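Local coordinates for protein Sqt1 (Chaetomium thermophilum, PDB 4ZOY) that folds into a WD40 beta-propeller and probably serves as a dedicated chaperone that captures a newly made ribosomal protein during ribosome biogenesis, at residues R101-L105 against V116-S120; G108-M114 against T139-F145; T194-P200 against L252-S258; D201-L205 against V216-V222; T235-L239 against V276-R280. Numbering follows the deposited sequence.

Interaction 1 (R101-L105 against V116-S120)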
# COMPACT_ATOMS: atom_id res chain seq x y z
N ARG A 101 -17.44 0.58 0.76
CA ARG A 101 -18.12 1.10 -0.43
C ARG A 101 -17.69 2.51 -0.82
O ARG A 101 -18.34 3.16 -1.64
CB ARG A 101 -19.65 1.08 -0.21
CG ARG A 101 -20.22 -0.33 -0.01
CD ARG A 101 -21.76 -0.33 0.04
NE ARG A 101 -22.36 -0.62 -1.27
CZ ARG A 101 -22.87 0.31 -2.07
NH1 ARG A 101 -22.85 1.59 -1.71
NH2 ARG A 101 -23.40 -0.04 -3.24
N GLY A 102 -16.59 2.99 -0.25
CA GLY A 102 -16.05 4.28 -0.66
C GLY A 102 -16.90 5.47 -0.25
O GLY A 102 -16.99 6.45 -0.99
N ASP A 103 -17.51 5.39 0.93
CA ASP A 103 -18.35 6.47 1.43
C ASP A 103 -17.56 7.75 1.68
O ASP A 103 -18.10 8.85 1.68
CB ASP A 103 -19.04 6.06 2.74
CG ASP A 103 -20.13 5.04 2.53
OD1 ASP A 103 -20.80 5.08 1.49
OD2 ASP A 103 -20.30 4.18 3.42
N PHE A 104 -16.26 7.59 1.92
CA PHE A 104 -15.41 8.73 2.18
C PHE A 104 -14.13 8.63 1.38
O PHE A 104 -13.66 7.54 1.08
CB PHE A 104 -15.06 8.84 3.66
CG PHE A 104 -16.25 8.98 4.55
CD1 PHE A 104 -16.77 10.22 4.85
CD2 PHE A 104 -16.85 7.85 5.10
CE1 PHE A 104 -17.88 10.35 5.68
CE2 PHE A 104 -17.95 7.96 5.93
CZ PHE A 104 -18.47 9.22 6.22
N LEU A 105 -13.60 9.79 1.03
CA LEU A 105 -12.26 9.94 0.49
C LEU A 105 -11.46 10.71 1.51
O LEU A 105 -11.88 11.78 1.96
CB LEU A 105 -12.29 10.68 -0.86
CG LEU A 105 -10.94 11.08 -1.45
CD1 LEU A 105 -10.08 9.86 -1.76
CD2 LEU A 105 -11.15 11.92 -2.71
N VAL A 116 -11.20 14.84 5.40
CA VAL A 116 -12.24 13.86 5.14
C VAL A 116 -13.34 14.42 4.23
O VAL A 116 -13.96 15.45 4.54
CB VAL A 116 -12.88 13.37 6.45
CG1 VAL A 116 -14.02 12.41 6.17
CG2 VAL A 116 -11.82 12.74 7.36
N TYR A 117 -13.57 13.74 3.12
CA TYR A 117 -14.58 14.12 2.14
C TYR A 117 -15.64 13.05 2.00
O TYR A 117 -15.31 11.87 1.85
CB TYR A 117 -13.94 14.37 0.76
CG TYR A 117 -12.91 15.48 0.72
CD1 TYR A 117 -11.60 15.25 1.10
CD2 TYR A 117 -13.26 16.75 0.29
CE1 TYR A 117 -10.65 16.26 1.07
CE2 TYR A 117 -12.32 17.77 0.26
CZ TYR A 117 -11.02 17.52 0.65
OH TYR A 117 -10.10 18.53 0.61
N ALA A 118 -16.90 13.44 2.05
CA ALA A 118 -17.98 12.51 1.76
C ALA A 118 -18.08 12.31 0.25
O ALA A 118 -17.94 13.26 -0.52
CB ALA A 118 -19.30 13.03 2.32
N VAL A 119 -18.30 11.07 -0.16
CA VAL A 119 -18.35 10.73 -1.57
C VAL A 119 -19.73 10.22 -1.96
O VAL A 119 -20.30 9.38 -1.26
CB VAL A 119 -17.31 9.65 -1.94
CG1 VAL A 119 -17.33 9.37 -3.44
CG2 VAL A 119 -15.92 10.08 -1.48
N SER A 120 -20.27 10.73 -3.06
CA SER A 120 -21.52 10.23 -3.62
C SER A 120 -21.34 9.87 -5.09
O SER A 120 -20.82 10.67 -5.87
CB SER A 120 -22.64 11.26 -3.47
OG SER A 120 -23.09 11.32 -2.13
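Val119 lays its CG2 methyl over the backbone where Phe104 joins Leu105, coming to 3.4 Å from Leu105 N and 3.7 Å from Leu105 CB, while Val119 CB stands 3.4 Å from Gly102 O. The overlap marks the point at which a WD-repeat hairpin opens: Gly102 and Asp103 still belong to the loop that follows strand 92-97, and strand 104-109 starts at Phe104 alongside strand 114-120. Three backbone hydrogen bonds fix the antiparallel register. Val119 N donates to Asp103 O (2.9 Å), and Leu105 and Tyr117 form a hydrogen-bonded pair in which each residue's N reaches the other's O at 2.8 Å. Between these bonds Phe104 and Ala118 make the non-hydrogen-bonded pair, their CA atoms 4.6 Å apart, and Phe104 CA adds a CA-H...O contact of 3.2 Å to Tyr117 O. As in any antiparallel ladder, side chains alternate between faces. Phe104 shares one face with Ala118, and Phe104 CD1 lies 3.8 Å from Val116 CG1; Leu105 and Tyr117 share the other. Each face meets a different neighbouring blade of the propeller: Phe104 and Val116 touch Leu171 of strand 166-171, whereas Leu105 and Tyr117 rest on Ile85 of strand 83-85. Within their own blade these are the two middle strands, with strand 92-97 flanking strand 104-109 and strand 129-136 flanking strand 114-120.

Interaction 2 (G108-M114 against T139-F145)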
# COMPACT_ATOMS: atom_id res chain seq x y z
N GLY A 108 -4.16 12.67 3.34
CA GLY A 108 -3.25 12.81 4.45
C GLY A 108 -1.97 13.45 4.01
O GLY A 108 -1.39 13.03 3.01
N GLY A 109 -1.53 14.47 4.73
CA GLY A 109 -0.39 15.23 4.26
C GLY A 109 0.86 15.19 5.12
O GLY A 109 0.85 14.75 6.27
N MET A 110 1.95 15.69 4.54
CA MET A 110 3.19 15.93 5.25
C MET A 110 3.02 17.11 6.21
O MET A 110 3.94 17.44 6.96
CB MET A 110 4.32 16.21 4.25
CG MET A 110 4.66 15.00 3.38
SD MET A 110 5.34 13.68 4.39
CE MET A 110 6.83 14.47 4.99
N ASP A 111 1.85 17.72 6.18
CA ASP A 111 1.46 18.74 7.15
C ASP A 111 0.72 18.12 8.33
O ASP A 111 0.34 18.83 9.26
CB ASP A 111 0.60 19.83 6.49
CG ASP A 111 -0.60 19.26 5.72
OD1 ASP A 111 -0.87 18.05 5.77
OD2 ASP A 111 -1.29 20.06 5.05
N GLY A 112 0.51 16.81 8.29
CA GLY A 112 -0.19 16.13 9.37
C GLY A 112 -1.70 16.23 9.27
O GLY A 112 -2.42 15.66 10.09
N ARG A 113 -2.19 16.97 8.28
CA ARG A 113 -3.63 17.12 8.12
C ARG A 113 -4.26 15.88 7.51
O ARG A 113 -3.77 15.34 6.52
CB ARG A 113 -3.96 18.32 7.24
CG ARG A 113 -3.50 19.65 7.80
CD ARG A 113 -3.85 20.78 6.84
NE ARG A 113 -2.90 21.88 6.94
CZ ARG A 113 -3.05 22.92 7.75
NH1 ARG A 113 -4.11 22.99 8.54
NH2 ARG A 113 -2.14 23.88 7.79
N MET A 114 -5.35 15.43 8.13
CA MET A 114 -6.20 14.41 7.55
C MET A 114 -7.52 15.06 7.15
O MET A 114 -8.28 15.50 8.01
CB MET A 114 -6.44 13.26 8.55
CG MET A 114 -7.28 12.15 7.98
SD MET A 114 -7.66 10.79 9.12
CE MET A 114 -8.82 11.60 10.24
N THR A 139 -1.10 14.72 14.39
CA THR A 139 0.34 14.51 14.22
C THR A 139 0.92 15.55 13.27
O THR A 139 0.17 16.30 12.65
CB THR A 139 0.66 13.10 13.67
OG1 THR A 139 0.36 13.05 12.27
CG2 THR A 139 -0.14 12.03 14.41
N GLU A 140 2.24 15.57 13.14
CA GLU A 140 2.91 16.54 12.27
C GLU A 140 3.10 16.03 10.84
O GLU A 140 3.17 16.83 9.90
CB GLU A 140 4.27 16.93 12.85
CG GLU A 140 4.18 17.63 14.20
CD GLU A 140 5.52 18.09 14.74
OE1 GLU A 140 6.57 17.56 14.31
OE2 GLU A 140 5.53 19.00 15.60
N GLU A 141 3.17 14.71 10.66
CA GLU A 141 3.40 14.13 9.33
C GLU A 141 2.76 12.75 9.21
O GLU A 141 3.12 11.85 9.96
CB GLU A 141 4.91 14.02 9.04
CG GLU A 141 5.60 15.33 8.69
CD GLU A 141 7.10 15.18 8.51
OE1 GLU A 141 7.59 14.04 8.34
OE2 GLU A 141 7.81 16.21 8.54
N ILE A 142 1.85 12.59 8.26
CA ILE A 142 1.23 11.30 7.96
C ILE A 142 2.03 10.50 6.93
O ILE A 142 2.27 10.98 5.83
CB ILE A 142 -0.19 11.48 7.45
CG1 ILE A 142 -1.07 12.05 8.58
CG2 ILE A 142 -0.76 10.15 6.97
CD1 ILE A 142 -2.40 12.60 8.11
N ASN A 143 2.41 9.28 7.29
CA ASN A 143 3.24 8.44 6.42
C ASN A 143 2.45 7.47 5.54
O ASN A 143 2.89 7.13 4.44
CB ASN A 143 4.26 7.66 7.25
CG ASN A 143 5.34 8.55 7.79
OD1 ASN A 143 5.57 9.64 7.26
ND2 ASN A 143 6.01 8.10 8.85
N TRP A 144 1.29 7.02 6.03
CA TRP A 144 0.49 6.04 5.31
C TRP A 144 -0.92 5.98 5.87
O TRP A 144 -1.16 6.35 7.01
CB TRP A 144 1.14 4.63 5.37
CG TRP A 144 1.40 4.12 6.77
CD1 TRP A 144 2.57 4.22 7.47
CD2 TRP A 144 0.45 3.48 7.65
NE1 TRP A 144 2.42 3.65 8.72
CE2 TRP A 144 1.13 3.20 8.85
CE3 TRP A 144 -0.89 3.09 7.52
CZ2 TRP A 144 0.51 2.58 9.93
CZ3 TRP A 144 -1.51 2.47 8.59
CH2 TRP A 144 -0.81 2.22 9.78
N PHE A 145 -1.84 5.51 5.02
CA PHE A 145 -3.22 5.17 5.39
C PHE A 145 -3.46 3.70 5.12
O PHE A 145 -2.92 3.15 4.16
CB PHE A 145 -4.25 5.93 4.55
CG PHE A 145 -4.44 7.37 4.91
CD1 PHE A 145 -4.14 7.86 6.16
CD2 PHE A 145 -4.99 8.23 3.97
CE1 PHE A 145 -4.35 9.21 6.46
CE2 PHE A 145 -5.20 9.55 4.27
CZ PHE A 145 -4.90 10.04 5.51
O HOH W 1 -2.28 13.82 11.96
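Where one propeller blade meets the next, the type I beta turn Gly109-Gly112 of a WD repeat docks on the start of strand 142-147. Gly109 O accepts hydrogen bonds from Gly112 N within the turn (2.9 Å) and Ile142 N across the blades (3.1 Å). Asp111 adds side-chain hydrogen bonds: OD1 takes Arg113 N at 3.0 Å in an Asx turn and His88 ND1, an Asp-His pairing familiar in WD repeats, while OD2 accepts Thr89 N. Arg113 NE gives Asp111 OD2 a weak hydrogen bond of 3.1 Å, part of a salt bridge, and Arg113 forms a second with Glu135. Apolar contacts centre on Ile142, whose CD1 lies 3.8 Å from Gly108 CA, and Phe145, whose CZ is 3.4 Å from the same CA; a side chain there would clash. Met114 SD makes an oblique Met-aromatic contact with the Phe145 ring, 5.3 Å from its centroid. One water donates to Gly112 O at 2.6 Å, accepts from Thr139 N at 2.8 Å and lies 2.8 Å from Thr139 OG1.

Interaction 3 (T194-P200 against L252-S258)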
# COMPACT_ATOMS: atom_id res chain seq x y z
N THR A 194 6.62 3.50 9.57
CA THR A 194 6.87 3.50 8.13
C THR A 194 5.80 2.78 7.31
O THR A 194 5.64 3.07 6.13
CB THR A 194 8.22 2.83 7.83
OG1 THR A 194 8.28 1.59 8.53
CG2 THR A 194 9.35 3.72 8.29
N ALA A 195 5.09 1.85 7.94
CA ALA A 195 4.09 1.05 7.22
C ALA A 195 3.12 0.39 8.17
O ALA A 195 3.43 0.15 9.34
CB ALA A 195 4.77 -0.03 6.34
N GLY A 196 1.94 0.06 7.63
CA GLY A 196 0.90 -0.63 8.37
C GLY A 196 0.09 -1.54 7.49
O GLY A 196 -0.07 -1.29 6.29
N ALA A 197 -0.43 -2.61 8.08
CA ALA A 197 -1.28 -3.55 7.37
C ALA A 197 -2.26 -4.19 8.33
O ALA A 197 -1.89 -4.62 9.42
CB ALA A 197 -0.45 -4.62 6.67
N TRP A 198 -3.51 -4.27 7.90
CA TRP A 198 -4.51 -4.97 8.69
C TRP A 198 -4.47 -6.46 8.43
O TRP A 198 -4.14 -6.89 7.33
CB TRP A 198 -5.91 -4.46 8.36
CG TRP A 198 -6.21 -3.03 8.73
CD1 TRP A 198 -5.97 -1.92 7.97
CD2 TRP A 198 -6.86 -2.57 9.92
NE1 TRP A 198 -6.41 -0.79 8.63
CE2 TRP A 198 -6.96 -1.17 9.83
CE3 TRP A 198 -7.35 -3.21 11.06
CZ2 TRP A 198 -7.55 -0.40 10.83
CZ3 TRP A 198 -7.93 -2.45 12.06
CH2 TRP A 198 -8.02 -1.05 11.94
N SER A 199 -4.86 -7.24 9.43
CA SER A 199 -5.21 -8.63 9.15
C SER A 199 -6.48 -8.67 8.28
O SER A 199 -7.28 -7.73 8.32
CB SER A 199 -5.42 -9.41 10.46
OG SER A 199 -6.47 -8.85 11.25
N PRO A 200 -6.67 -9.74 7.51
CA PRO A 200 -7.84 -9.82 6.63
C PRO A 200 -9.19 -9.69 7.35
O PRO A 200 -10.13 -9.16 6.75
CB PRO A 200 -7.70 -11.20 5.98
CG PRO A 200 -6.20 -11.42 5.95
CD PRO A 200 -5.72 -10.84 7.26
N LEU A 252 12.76 -1.08 9.93
CA LEU A 252 11.73 -1.77 9.15
C LEU A 252 10.95 -0.78 8.29
O LEU A 252 10.67 0.34 8.73
CB LEU A 252 10.77 -2.53 10.07
CG LEU A 252 11.40 -3.67 10.88
CD1 LEU A 252 10.36 -4.19 11.87
CD2 LEU A 252 11.93 -4.79 9.99
N PHE A 253 10.57 -1.21 7.09
CA PHE A 253 10.00 -0.31 6.09
C PHE A 253 8.75 -0.85 5.41
O PHE A 253 8.07 -0.11 4.69
CB PHE A 253 11.06 -0.01 5.02
CG PHE A 253 12.30 0.62 5.58
CD1 PHE A 253 12.26 1.91 6.08
CD2 PHE A 253 13.49 -0.09 5.65
CE1 PHE A 253 13.40 2.49 6.63
CE2 PHE A 253 14.63 0.49 6.19
CZ PHE A 253 14.58 1.78 6.68
N SER A 254 8.45 -2.12 5.63
CA SER A 254 7.28 -2.74 4.98
C SER A 254 6.68 -3.83 5.86
O SER A 254 7.36 -4.39 6.73
CB SER A 254 7.66 -3.30 3.60
OG SER A 254 8.73 -4.23 3.71
N VAL A 255 5.40 -4.12 5.63
CA VAL A 255 4.67 -5.08 6.44
C VAL A 255 3.49 -5.61 5.63
O VAL A 255 2.90 -4.88 4.83
CB VAL A 255 4.21 -4.44 7.78
CG1 VAL A 255 3.24 -3.29 7.55
CG2 VAL A 255 3.58 -5.48 8.71
N ALA A 256 3.19 -6.89 5.82
CA ALA A 256 2.08 -7.54 5.16
C ALA A 256 1.58 -8.68 6.04
O ALA A 256 2.35 -9.31 6.77
CB ALA A 256 2.49 -8.06 3.78
N VAL A 257 0.27 -8.93 6.00
CA VAL A 257 -0.33 -10.02 6.76
C VAL A 257 -0.86 -11.08 5.79
O VAL A 257 -1.39 -10.75 4.74
CB VAL A 257 -1.45 -9.49 7.68
CG1 VAL A 257 -2.09 -10.64 8.44
CG2 VAL A 257 -0.90 -8.46 8.66
N SER A 258 -0.70 -12.36 6.14
CA SER A 258 -1.09 -13.45 5.24
C SER A 258 -2.61 -13.58 5.13
O SER A 258 -3.33 -13.08 5.99
CB SER A 258 -0.48 -14.77 5.73
OG SER A 258 -1.09 -15.19 6.95
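Adjacent blades of a beta-propeller approach each other most intimately near the central axis, and strands 194-198 and 252-257, each on the innermost strand of its blade, illustrate the rule. They run almost parallel, 9° apart at an axis separation of 5.4 Å, yet no backbone hydrogen bond joins them: each belongs to a separate sheet, and side chains fill the gap. Val257 and Val255 bury the most surface. Both direct their CA-to-CB bonds toward the neighbouring strand. Val255 CG1 sits between two alanines, 3.8 Å from Ala195 CB and 4.0 Å from Ala197 CB, so small residues on one blade make room for a branched one on the next. Further along, Val257 CG1 meets Ser199 CA and Pro200 CD, each at 3.8 Å, just where the first strand has ended. Behind them, Val264 of strand 263-268 touches both valines, continuing the apolar layer into the second blade. Thr194, third in buried area, supplies a polar link at the other end. Beside it, Phe253 and Ser254 both face Gly267 in a classic beta bulge. Thr194 OG1 donates a hydrogen bond to Leu252 O at 2.7 Å.

Interaction 4 (D201-L205 against V216-V222)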
# COMPACT_ATOMS: atom_id res chain seq x y z
N ASP A 201 -9.28 -10.13 8.61
CA ASP A 201 -10.54 -9.95 9.33
C ASP A 201 -10.68 -8.55 9.93
O ASP A 201 -11.70 -8.23 10.54
CB ASP A 201 -10.71 -11.02 10.43
CG ASP A 201 -9.67 -10.94 11.54
OD1 ASP A 201 -8.88 -9.98 11.61
OD2 ASP A 201 -9.64 -11.89 12.37
N GLY A 202 -9.68 -7.70 9.73
CA GLY A 202 -9.74 -6.33 10.20
C GLY A 202 -9.65 -6.15 11.70
O GLY A 202 -9.89 -5.05 12.20
N LEU A 203 -9.33 -7.20 12.45
CA LEU A 203 -9.28 -7.09 13.90
C LEU A 203 -7.90 -6.71 14.44
O LEU A 203 -7.78 -6.19 15.55
CB LEU A 203 -9.72 -8.40 14.56
CG LEU A 203 -11.18 -8.77 14.32
CD1 LEU A 203 -11.50 -10.09 15.00
CD2 LEU A 203 -12.09 -7.65 14.85
N LEU A 204 -6.86 -6.98 13.66
CA LEU A 204 -5.50 -6.68 14.05
C LEU A 204 -4.88 -5.69 13.08
O LEU A 204 -5.16 -5.73 11.88
CB LEU A 204 -4.65 -7.97 14.09
CG LEU A 204 -5.12 -9.00 15.10
CD1 LEU A 204 -4.25 -10.26 14.99
CD2 LEU A 204 -5.06 -8.40 16.50
N LEU A 205 -4.03 -4.82 13.60
CA LEU A 205 -3.32 -3.84 12.79
C LEU A 205 -1.83 -3.96 13.09
O LEU A 205 -1.40 -3.70 14.21
CB LEU A 205 -3.83 -2.43 13.07
CG LEU A 205 -3.08 -1.28 12.40
CD1 LEU A 205 -3.21 -1.35 10.88
CD2 LEU A 205 -3.62 0.04 12.93
N VAL A 216 1.48 -5.20 16.86
CA VAL A 216 0.25 -5.64 16.23
C VAL A 216 -0.90 -5.36 17.20
O VAL A 216 -1.05 -6.04 18.21
CB VAL A 216 0.31 -7.12 15.85
CG1 VAL A 216 -0.96 -7.51 15.12
CG2 VAL A 216 1.54 -7.40 14.97
N TYR A 217 -1.69 -4.34 16.87
CA TYR A 217 -2.68 -3.80 17.81
C TYR A 217 -3.99 -4.53 17.78
O TYR A 217 -4.52 -4.86 16.71
CB TYR A 217 -2.94 -2.32 17.54
CG TYR A 217 -1.68 -1.51 17.34
CD1 TYR A 217 -0.89 -1.12 18.41
CD2 TYR A 217 -1.29 -1.16 16.06
CE1 TYR A 217 0.28 -0.39 18.19
CE2 TYR A 217 -0.14 -0.44 15.83
CZ TYR A 217 0.64 -0.06 16.90
OH TYR A 217 1.78 0.65 16.66
N ASP A 218 -4.53 -4.77 18.97
CA ASP A 218 -5.87 -5.31 19.17
C ASP A 218 -6.91 -4.20 19.06
O ASP A 218 -7.43 -3.72 20.07
CB ASP A 218 -5.95 -5.99 20.54
CG ASP A 218 -7.31 -6.60 20.83
OD1 ASP A 218 -7.96 -7.10 19.90
OD2 ASP A 218 -7.70 -6.59 22.02
N VAL A 219 -7.20 -3.79 17.83
CA VAL A 219 -7.86 -2.50 17.61
C VAL A 219 -9.27 -2.44 18.22
O VAL A 219 -9.68 -1.39 18.74
CB VAL A 219 -7.93 -2.19 16.11
CG1 VAL A 219 -8.80 -0.97 15.84
CG2 VAL A 219 -6.51 -1.95 15.59
N PHE A 220 -9.99 -3.55 18.17
CA PHE A 220 -11.38 -3.55 18.62
C PHE A 220 -11.61 -4.35 19.90
O PHE A 220 -12.75 -4.63 20.25
CB PHE A 220 -12.28 -4.06 17.50
CG PHE A 220 -12.20 -3.21 16.25
CD1 PHE A 220 -12.81 -1.97 16.19
CD2 PHE A 220 -11.48 -3.65 15.16
CE1 PHE A 220 -12.71 -1.18 15.04
CE2 PHE A 220 -11.38 -2.88 14.01
CZ PHE A 220 -11.99 -1.64 13.95
N GLY A 221 -10.53 -4.72 20.58
CA GLY A 221 -10.62 -5.29 21.92
C GLY A 221 -10.92 -6.78 21.96
O GLY A 221 -11.10 -7.35 23.05
N VAL A 222 -11.00 -7.42 20.80
CA VAL A 222 -11.36 -8.83 20.75
C VAL A 222 -10.28 -9.70 21.38
O VAL A 222 -10.58 -10.61 22.17
CB VAL A 222 -11.63 -9.28 19.31
CG1 VAL A 222 -11.86 -10.79 19.26
CG2 VAL A 222 -12.84 -8.54 18.76
O HOH W 2 -9.50 -6.38 17.73
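This beta hairpin, formed by strands 204-209 and 214-218 of a WD repeat, shows how backbone polar groups are paid for. Leu205 N donates to Tyr217 O at 3.1 Å and Tyr217 N to Leu205 O at 2.8 Å, both sound bonds. Val219 N reaches Leu203 O only weakly, at 3.4 Å. A water also serves Leu203 O, donating to it and to Asp218 OD1, both at 2.8 Å, and accepting from Phe220 N at 2.9 Å. The Asp218 carboxylate is further satisfied by Ala223 N at OD1 and Ala224 N at OD2, and Tyr217 OH pairs with Thr207 OG1. On the other segment, Asp201 OD1 takes Leu203 N at 2.9 Å, forming an Asx turn. Apolar cover comes from Leu205 CB against Val219 CG2 (3.7 Å) and Leu203 CD2 against Phe220 CD2 (4.1 Å). The exception is Gly202 O, buried without a polar partner, where it faces the ring edge of Phe220 with CE2 3.2 Å away.

Interaction 5 (T235-L239 against V276-R280)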
# COMPACT_ATOMS: atom_id res chain seq x y z
N THR A 235 -1.37 -4.69 22.47
CA THR A 235 -0.96 -5.48 21.31
C THR A 235 -1.07 -6.97 21.53
O THR A 235 -1.05 -7.44 22.67
CB THR A 235 0.50 -5.19 20.91
OG1 THR A 235 1.38 -5.73 21.92
CG2 THR A 235 0.75 -3.70 20.76
N VAL A 236 -1.15 -7.73 20.43
CA VAL A 236 -1.06 -9.19 20.51
C VAL A 236 0.36 -9.69 20.24
O VAL A 236 0.70 -10.83 20.59
CB VAL A 236 -1.99 -9.90 19.52
CG1 VAL A 236 -3.44 -9.54 19.80
CG2 VAL A 236 -1.63 -9.57 18.07
N VAL A 237 1.15 -8.84 19.60
CA VAL A 237 2.58 -9.05 19.35
C VAL A 237 3.29 -7.71 19.50
O VAL A 237 2.84 -6.70 18.96
CB VAL A 237 2.87 -9.60 17.93
CG1 VAL A 237 4.37 -9.56 17.62
CG2 VAL A 237 2.33 -10.99 17.76
N SER A 238 4.39 -7.70 20.25
CA SER A 238 5.27 -6.55 20.34
C SER A 238 6.70 -7.06 20.31
O SER A 238 7.13 -7.80 21.20
CB SER A 238 5.01 -5.74 21.62
OG SER A 238 3.83 -4.96 21.52
N LEU A 239 7.44 -6.68 19.27
CA LEU A 239 8.84 -7.08 19.12
C LEU A 239 9.69 -5.85 18.84
O LEU A 239 9.30 -4.98 18.05
CB LEU A 239 9.00 -8.11 18.01
CG LEU A 239 8.36 -9.47 18.31
CD1 LEU A 239 8.24 -10.29 17.05
CD2 LEU A 239 9.21 -10.21 19.35
N VAL A 276 6.49 -13.58 11.50
CA VAL A 276 6.08 -13.66 12.90
C VAL A 276 4.66 -14.20 13.00
O VAL A 276 3.78 -13.82 12.23
CB VAL A 276 6.16 -12.29 13.60
CG1 VAL A 276 5.69 -12.38 15.04
CG2 VAL A 276 7.58 -11.75 13.54
N GLY A 277 4.43 -15.11 13.95
CA GLY A 277 3.10 -15.67 14.12
C GLY A 277 2.12 -14.71 14.79
O GLY A 277 2.49 -13.91 15.65
N LEU A 278 0.86 -14.81 14.38
CA LEU A 278 -0.24 -14.04 14.96
C LEU A 278 -1.26 -14.98 15.58
O LEU A 278 -1.41 -16.11 15.12
CB LEU A 278 -0.93 -13.19 13.90
CG LEU A 278 -0.09 -12.14 13.19
CD1 LEU A 278 -0.97 -11.50 12.12
CD2 LEU A 278 0.46 -11.12 14.17
N PRO A 279 -1.99 -14.50 16.60
CA PRO A 279 -3.11 -15.31 17.08
C PRO A 279 -4.28 -15.25 16.11
O PRO A 279 -4.48 -14.23 15.46
CB PRO A 279 -3.46 -14.64 18.41
CG PRO A 279 -3.17 -13.19 18.15
CD PRO A 279 -1.90 -13.21 17.29
N ARG A 280 -5.05 -16.33 16.01
CA ARG A 280 -6.23 -16.33 15.15
C ARG A 280 -7.44 -15.88 15.97
O ARG A 280 -7.67 -16.38 17.06
CB ARG A 280 -6.45 -17.71 14.53
CG ARG A 280 -6.83 -17.67 13.06
CD ARG A 280 -5.61 -17.37 12.18
NE ARG A 280 -4.43 -18.13 12.57
CZ ARG A 280 -4.22 -19.41 12.30
NH1 ARG A 280 -5.12 -20.10 11.62
NH2 ARG A 280 -3.10 -20.01 12.71
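The touching parts of the two backbones run nearly antiparallel, the directions from CA of Val236 to CA of Leu239 and from CA of Val276 to CA of Pro279 lying 164° apart, but they are too widely spaced to pair: the nearest CA atoms, Val237 with Leu278 and Val236 with Pro279, are 7.2 and 7.3 Å apart. The chain turns a corner at Val236, and strand 273-277 gives way to loop after Gly277, so the touching parts are a bent strand and a strand end from neighbouring propeller blades. Side chains span the gap. Val236, Val237 and Leu239 all point their CA-to-CB bonds toward the opposite segment; consecutive Val236 and Val237 can do so because of the corner. Val236 CG2 meets Pro279 CD at 3.7 Å, Val237 CG1 meets Val276 CG1 at 4.0 Å, and Leu239 CD1 approaches Val276 CG1 at 3.9 Å. The end of Leu278 comes nearer, with CD2 4.0 Å from Val237 CG2. Val216, on the strand paired with 235-239, touches Val236, Val237 and Leu278, extending the cluster. With no hydrogen bond or salt bridge crossing it, the interface depends on the fit and burial of aliphatic groups, so the outer parts of these blades adhere by hydrophobic contact.

Overall arrangement
All five contacts belong to one propeller of eight four-stranded antiparallel sheets. Interactions 1 and 4 lie within blades, each joining the two middle strands of its own; interactions 2, 3 and 5 join successive blades. Interactions 1 and 2 share strand 104-109, with centres 18 Å apart, and their segments alternate along the chain. Interaction 2 touches interaction 3 through Trp144, which packs on Ala195. Interaction 4 is nested within the loop closed by interaction 3; interaction 5 joins the same two blades farther out. Interactions 4 and 5, centres about 10 Å apart, meet where Val216 pairs with Val236 and Val237. Together they sample pairing inside blades and packing between them, near the axis and farther out.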